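Long-range contact in melanin biosynthesis protein TyrA, putative (Shewanella oneidensis, PDB 2IIZ), which binds heme b and probably works as a dye-decolorizing (DyP-type) peroxidase: residues Ser179-Leu190 against Glu253-Thr264. Numbering follows the deposited sequence.
Sequences SYIHVQKYAHNL and EQGLMFISTCRT. With HEM (protoporphyrin IX containing Fe), chain C.
In the C-terminal ferredoxin-like domain of a DyP-type peroxidase, the antiparallel β-sheet itself forms one wall of the heme pocket, and the pairing of Tyr186 with Leu256 and of Gln184 with Phe258 illustrates this well. Strands 179-188 and 254-262 run antiparallel inside the sheet, between strands 291-301 and 238-249, and backbone hydrogen bonds tie them from Tyr180-Cys262 to His188-Gln254.

Because side chains alternate between the two sides, Gln184, Tyr186, Leu256 and Phe258 all emerge on the heme side. With chi1 at -177° Phe258 swings its CG away from the backbone N and sets one ring face against a pyrrole, which lies toward the rim of the phenyl ring, with Phe258 CE1 3.3 Å from heme C2C. Tyr186 runs alongside and turns its ring edge to Phe258, Tyr186 CD2 meeting Phe258 CB at 3.8 Å, while one ring face covers the vinyl group that includes CAB. Tyr186 OH donates to Gln184 OE1 at 2.5 Å, reaching the amide oxygen from above the carbonyl plane, and both oxygens border the heme methyl CMC. Farther along this face, a water joins Tyr180 O, His182 ND1 and Ser260 OG.

The other face is largely apolar: Ile181 and Ile259 lie side by side, and Val183 CG1 touches SE of Met257, here selenomethionine, at 3.8 Å. Near its end Lys185, its chain bent at chi3 (83°), passes the Met257 methyl to form a salt bridge from NZ to the syn lone pair of Glu253 OE2 (2.8 Å), an oxygen also hydrogen-bonded to Tyr248 OH.

Asp146 and Thr291 hold both nitrogens of His188, fixing the rotation of an imidazole that carries Gly255 CA over its centre in a CH-pi contact, 3.7 Å from the centroid, and brings His188 CE1 to 3.3 Å from heme CBB.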
loop_
_atom_site.group_PDB
_atom_site.type_symbol
_atom_site.label_atom_id
_atom_site.label_comp_id
_atom_site.label_asym_id
_atom_site.label_seq_id
_atom_site.Cartn_x
_atom_site.Cartn_y
_atom_site.Cartn_z
ATOM N N SER A 179 5.969 12.706 23.972
ATOM C CA SER A 179 4.828 11.813 24.235
ATOM C C SER A 179 5.249 10.334 24.420
ATOM O O SER A 179 6.235 9.869 23.836
ATOM C CB SER A 179 3.815 11.953 23.083
ATOM O OG SER A 179 2.625 11.239 23.324
ATOM N N TYR A 180 4.500 9.599 25.237
ATOM C CA TYR A 180 4.731 8.156 25.385
ATOM C C TYR A 180 3.893 7.403 24.360
ATOM O O TYR A 180 2.663 7.548 24.309
ATOM C CB TYR A 180 4.426 7.673 26.803
ATOM C CG TYR A 180 5.408 8.163 27.858
ATOM C CD1 TYR A 180 6.618 7.514 28.075
ATOM C CD2 TYR A 180 5.123 9.278 28.640
ATOM C CE1 TYR A 180 7.526 7.972 29.055
ATOM C CE2 TYR A 180 6.010 9.736 29.607
ATOM C CZ TYR A 180 7.211 9.087 29.816
ATOM O OH TYR A 180 8.085 9.560 30.792
ATOM N N ILE A 181 4.560 6.597 23.546
ATOM C CA ILE A 181 3.907 5.970 22.409
ATOM C C ILE A 181 3.905 4.449 22.516
ATOM O O ILE A 181 4.899 3.852 22.878
ATOM C CB ILE A 181 4.570 6.464 21.105
ATOM C CG1 ILE A 181 4.423 7.995 21.063
ATOM C CG2 ILE A 181 3.961 5.784 19.869
ATOM C CD1 ILE A 181 4.776 8.631 19.779
ATOM N N HIS A 182 2.772 3.828 22.204
ATOM C CA HIS A 182 2.675 2.374 22.181
ATOM C C HIS A 182 1.996 1.960 20.883
ATOM O O HIS A 182 1.017 2.584 20.450
ATOM C CB HIS A 182 1.868 1.853 23.356
ATOM C CG HIS A 182 2.521 2.076 24.689
ATOM N ND1 HIS A 182 2.233 3.162 25.483
ATOM C CD2 HIS A 182 3.446 1.353 25.363
ATOM C CE1 HIS A 182 2.953 3.101 26.592
ATOM N NE2 HIS A 182 3.699 2.013 26.545
ATOM N N VAL A 183 2.520 0.906 20.272
ATOM C CA VAL A 183 2.057 0.472 18.974
ATOM C C VAL A 183 1.725 -1.023 19.065
ATOM O O VAL A 183 2.545 -1.830 19.548
ATOM C CB VAL A 183 3.143 0.754 17.933
ATOM C CG1 VAL A 183 2.684 0.390 16.540
ATOM C CG2 VAL A 183 3.563 2.226 18.000
ATOM N N GLN A 184 0.521 -1.379 18.618
ATOM C CA GLN A 184 0.110 -2.775 18.509
ATOM C C GLN A 184 -0.390 -2.990 17.099
ATOM O O GLN A 184 -1.323 -2.323 16.676
ATOM C CB GLN A 184 -1.024 -3.101 19.484
ATOM C CG GLN A 184 -0.667 -3.017 20.961
ATOM C CD GLN A 184 -1.696 -3.741 21.831
ATOM O OE1 GLN A 184 -2.732 -3.172 22.190
ATOM N NE2 GLN A 184 -1.417 -5.008 22.160
ATOM N N LYS A 185 0.226 -3.913 16.374
ATOM C CA LYS A 185 -0.286 -4.307 15.068
ATOM C C LYS A 185 -1.339 -5.389 15.286
ATOM O O LYS A 185 -0.990 -6.534 15.607
ATOM C CB LYS A 185 0.824 -4.857 14.160
ATOM C CG LYS A 185 0.335 -5.126 12.712
ATOM C CD LYS A 185 1.453 -5.557 11.780
ATOM C CE LYS A 185 1.755 -7.043 11.891
ATOM N NZ LYS A 185 2.746 -7.487 10.863
ATOM N N TYR A 186 -2.613 -5.007 15.113
ATOM C CA TYR A 186 -3.759 -5.909 15.262
ATOM C C TYR A 186 -4.179 -6.508 13.912
ATOM O O TYR A 186 -4.571 -5.789 12.984
ATOM C CB TYR A 186 -4.953 -5.190 15.899
ATOM C CG TYR A 186 -4.894 -5.005 17.414
ATOM C CD1 TYR A 186 -5.378 -5.971 18.263
ATOM C CD2 TYR A 186 -4.368 -3.863 17.979
ATOM C CE1 TYR A 186 -5.338 -5.812 19.662
ATOM C CE2 TYR A 186 -4.315 -3.685 19.379
ATOM C CZ TYR A 186 -4.805 -4.668 20.208
ATOM O OH TYR A 186 -4.766 -4.517 21.579
ATOM N N ALA A 187 -4.091 -7.835 13.823
ATOM C CA ALA A 187 -4.549 -8.594 12.668
ATOM C C ALA A 187 -5.982 -9.072 12.963
ATOM O O ALA A 187 -6.198 -9.909 13.837
ATOM C CB ALA A 187 -3.629 -9.780 12.416
ATOM N N HIS A 188 -6.952 -8.529 12.231
ATOM C CA HIS A 188 -8.350 -8.854 12.453
ATOM C C HIS A 188 -8.638 -10.180 11.756
ATOM O O HIS A 188 -8.043 -10.481 10.713
ATOM C CB HIS A 188 -9.274 -7.775 11.850
ATOM C CG HIS A 188 -9.214 -6.447 12.533
ATOM N ND1 HIS A 188 -8.459 -6.214 13.661
ATOM C CD2 HIS A 188 -9.839 -5.277 12.250
ATOM C CE1 HIS A 188 -8.609 -4.951 14.037
ATOM N NE2 HIS A 188 -9.446 -4.362 13.199
ATOM N N ASN A 189 -9.546 -10.958 12.343
ATOM C CA ASN A 189 -10.170 -12.100 11.683
ATOM C C ASN A 189 -11.509 -11.638 11.099
ATOM O O ASN A 189 -12.571 -11.758 11.723
ATOM C CB ASN A 189 -10.358 -13.241 12.692
ATOM C CG ASN A 189 -10.792 -14.546 12.043
ATOM O OD1 ASN A 189 -11.088 -14.604 10.843
ATOM N ND2 ASN A 189 -10.830 -15.611 12.846
ATOM N N LEU A 190 -11.459 -11.097 9.891
ATOM C CA LEU A 190 -12.628 -10.446 9.305
ATOM C C LEU A 190 -13.727 -11.429 8.907
ATOM O O LEU A 190 -14.920 -11.088 8.968
ATOM C CB LEU A 190 -12.216 -9.603 8.099
ATOM C CG LEU A 190 -11.389 -8.366 8.438
ATOM C CD1 LEU A 190 -10.962 -7.691 7.159
ATOM C CD2 LEU A 190 -12.141 -7.371 9.308
ATOM N N GLU A 253 -2.780 -10.238 5.259
ATOM C CA GLU A 253 -2.990 -9.830 6.660
ATOM C C GLU A 253 -3.450 -8.374 6.717
ATOM O O GLU A 253 -2.926 -7.507 5.994
ATOM C CB GLU A 253 -1.669 -10.039 7.428
ATOM C CG GLU A 253 -1.547 -9.449 8.829
ATOM C CD GLU A 253 -0.089 -9.457 9.317
ATOM O OE1 GLU A 253 0.484 -10.549 9.479
ATOM O OE2 GLU A 253 0.486 -8.372 9.537
ATOM N N GLN A 254 -4.435 -8.112 7.577
ATOM C CA GLN A 254 -5.058 -6.803 7.656
ATOM C C GLN A 254 -5.787 -6.556 8.972
ATOM O O GLN A 254 -6.408 -7.455 9.550
ATOM C CB GLN A 254 -6.041 -6.638 6.515
ATOM C CG GLN A 254 -7.309 -7.480 6.614
ATOM C CD GLN A 254 -8.097 -7.399 5.326
ATOM O OE1 GLN A 254 -8.666 -6.374 5.017
ATOM N NE2 GLN A 254 -8.125 -8.474 4.578
ATOM N N GLY A 255 -5.717 -5.331 9.448
ATOM C CA GLY A 255 -6.386 -4.993 10.697
ATOM C C GLY A 255 -6.167 -3.539 11.015
ATOM O O GLY A 255 -6.251 -2.715 10.126
ATOM N N LEU A 256 -5.893 -3.270 12.293
ATOM C CA LEU A 256 -5.679 -1.947 12.823
ATOM C C LEU A 256 -4.248 -1.789 13.300
ATOM O O LEU A 256 -3.710 -2.642 14.025
ATOM C CB LEU A 256 -6.600 -1.679 14.034
ATOM C CG LEU A 256 -6.631 -0.223 14.502
ATOM C CD1 LEU A 256 -7.376 0.591 13.492
ATOM C CD2 LEU A 256 -7.253 -0.023 15.879
HETATM N N MSE A 257 -3.630 -0.683 12.899
HETATM C CA MSE A 257 -2.355 -0.311 13.450
HETATM C C MSE A 257 -2.675 0.581 14.607
HETATM O O MSE A 257 -2.842 1.808 14.451
HETATM C CB MSE A 257 -1.494 0.414 12.449
HETATM C CG MSE A 257 -0.067 0.701 12.956
HETATM SE SE MSE A 257 1.005 -0.856 13.313
HETATM C CE MSE A 257 1.058 -1.581 11.587
ATOM N N PHE A 258 -2.769 -0.039 15.774
ATOM C CA PHE A 258 -3.091 0.702 16.956
ATOM C C PHE A 258 -1.922 1.497 17.487
ATOM O O PHE A 258 -0.844 0.946 17.752
ATOM C CB PHE A 258 -3.598 -0.180 18.079
ATOM C CG PHE A 258 -3.985 0.607 19.265
ATOM C CD1 PHE A 258 -5.264 1.116 19.371
ATOM C CD2 PHE A 258 -3.064 0.863 20.270
ATOM C CE1 PHE A 258 -5.647 1.861 20.474
ATOM C CE2 PHE A 258 -3.425 1.609 21.388
ATOM C CZ PHE A 258 -4.726 2.114 21.495
ATOM N N ILE A 259 -2.154 2.797 17.655
ATOM C CA ILE A 259 -1.150 3.701 18.173
ATOM C C ILE A 259 -1.740 4.532 19.299
ATOM O O ILE A 259 -2.722 5.221 19.092
ATOM C CB ILE A 259 -0.623 4.622 17.066
ATOM C CG1 ILE A 259 -0.149 3.762 15.862
ATOM C CG2 ILE A 259 0.480 5.524 17.618
ATOM C CD1 ILE A 259 0.545 4.516 14.775
ATOM N N SER A 260 -1.137 4.455 20.486
ATOM C CA SER A 260 -1.501 5.321 21.604
ATOM C C SER A 260 -0.433 6.387 21.844
ATOM O O SER A 260 0.757 6.105 21.756
ATOM C CB SER A 260 -1.672 4.515 22.871
ATOM O OG SER A 260 -1.799 5.365 24.014
ATOM N N THR A 261 -0.875 7.608 22.155
ATOM C CA THR A 261 0.013 8.728 22.458
ATOM C C THR A 261 -0.481 9.376 23.736
ATOM O O THR A 261 -1.670 9.637 23.872
ATOM C CB THR A 261 0.017 9.775 21.338
ATOM O OG1 THR A 261 -1.236 10.476 21.313
ATOM C CG2 THR A 261 0.258 9.130 19.972
ATOM N N CYS A 262 0.426 9.635 24.674
ATOM C CA CYS A 262 0.026 10.048 26.013
ATOM C C CYS A 262 1.187 10.652 26.798
ATOM O O CYS A 262 2.346 10.312 26.573
ATOM C CB CYS A 262 -0.514 8.820 26.747
ATOM S SG CYS A 262 -1.400 9.155 28.294
ATOM N N ARG A 263 0.884 11.551 27.724
ATOM C CA ARG A 263 1.923 12.159 28.541
ATOM C C ARG A 263 2.420 11.201 29.625
ATOM O O ARG A 263 3.467 11.447 30.227
ATOM C CB ARG A 263 1.423 13.442 29.189
ATOM C CG ARG A 263 0.698 13.257 30.499
ATOM C CD ARG A 263 -0.211 14.426 30.753
ATOM N NE ARG A 263 0.530 15.648 31.034
ATOM C CZ ARG A 263 -0.036 16.829 31.264
ATOM N NH1 ARG A 263 -1.362 16.960 31.243
ATOM N NH2 ARG A 263 0.725 17.885 31.515
ATOM N N THR A 264 1.665 10.127 29.874
ATOM C CA THR A 264 2.076 9.077 30.815
ATOM C C THR A 264 1.819 7.705 30.195
ATOM O O THR A 264 0.803 7.516 29.517
ATOM C CB THR A 264 1.367 9.212 32.187
ATOM O OG1 THR A 264 1.676 8.076 32.986
ATOM C CG2 THR A 264 -0.145 9.304 32.050
HETATM C CHA HEM C . -12.915 3.390 21.464
HETATM C CHB HEM C . -11.936 0.202 17.988
HETATM C CHC HEM C . -8.001 -1.220 20.304
HETATM C CHD HEM C . -8.639 2.309 23.488
HETATM C C1A HEM C . -13.012 2.624 20.332
HETATM C C2A HEM C . -14.110 2.657 19.390
HETATM C C3A HEM C . -13.819 1.763 18.428
HETATM C C4A HEM C . -12.549 1.162 18.739
HETATM C CMA HEM C . -14.660 1.405 17.192
HETATM C CAA HEM C . -15.360 3.563 19.502
HETATM C CBA HEM C . -15.162 4.911 18.780
HETATM C CGA HEM C . -14.312 5.853 19.604
HETATM O O1A HEM C . -13.119 6.088 19.249
HETATM O O2A HEM C . -14.818 6.387 20.629
HETATM C C1B HEM C . -10.800 -0.462 18.329
HETATM C C2B HEM C . -10.213 -1.538 17.559
HETATM C C3B HEM C . -9.112 -1.935 18.209
HETATM C C4B HEM C . -8.989 -1.115 19.390
HETATM C CMB HEM C . -10.817 -2.067 16.238
HETATM C CAB HEM C . -8.100 -3.036 17.854
HETATM C CBB HEM C . -8.490 -4.151 17.253
HETATM C C1C HEM C . -7.857 -0.397 21.376
HETATM C C2C HEM C . -6.813 -0.526 22.358
HETATM C C3C HEM C . -6.983 0.453 23.251
HETATM C C4C HEM C . -8.141 1.221 22.836
HETATM C CMC HEM C . -5.746 -1.630 22.304
HETATM C CAC HEM C . -6.146 0.770 24.505
HETATM C CBC HEM C . -5.088 0.057 24.914
HETATM C C1D HEM C . -9.825 2.942 23.231
HETATM C C2D HEM C . -10.303 4.092 23.951
HETATM C C3D HEM C . -11.640 4.430 23.320
HETATM C C4D HEM C . -11.826 3.447 22.285
HETATM C CMD HEM C . -9.599 4.812 25.121
HETATM C CAD HEM C . -12.609 5.565 23.689
HETATM C CBD HEM C . -13.660 4.989 24.624
HETATM C CGD HEM C . -14.489 6.063 25.290
HETATM O O1D HEM C . -15.682 6.228 24.889
HETATM O O2D HEM C . -13.954 6.736 26.209
HETATM N NA HEM C . -12.071 1.701 19.912
HETATM N NB HEM C . -10.029 -0.222 19.445
HETATM N NC HEM C . -8.659 0.678 21.681
HETATM N ND HEM C . -10.742 2.589 22.260
HETATM FE FE HEM C . -10.490 1.038 20.910
HETATM O O HOH W 1 0.814 5.542 25.321
HETATM O O HOH W 2 -5.992 -10.518 8.683
#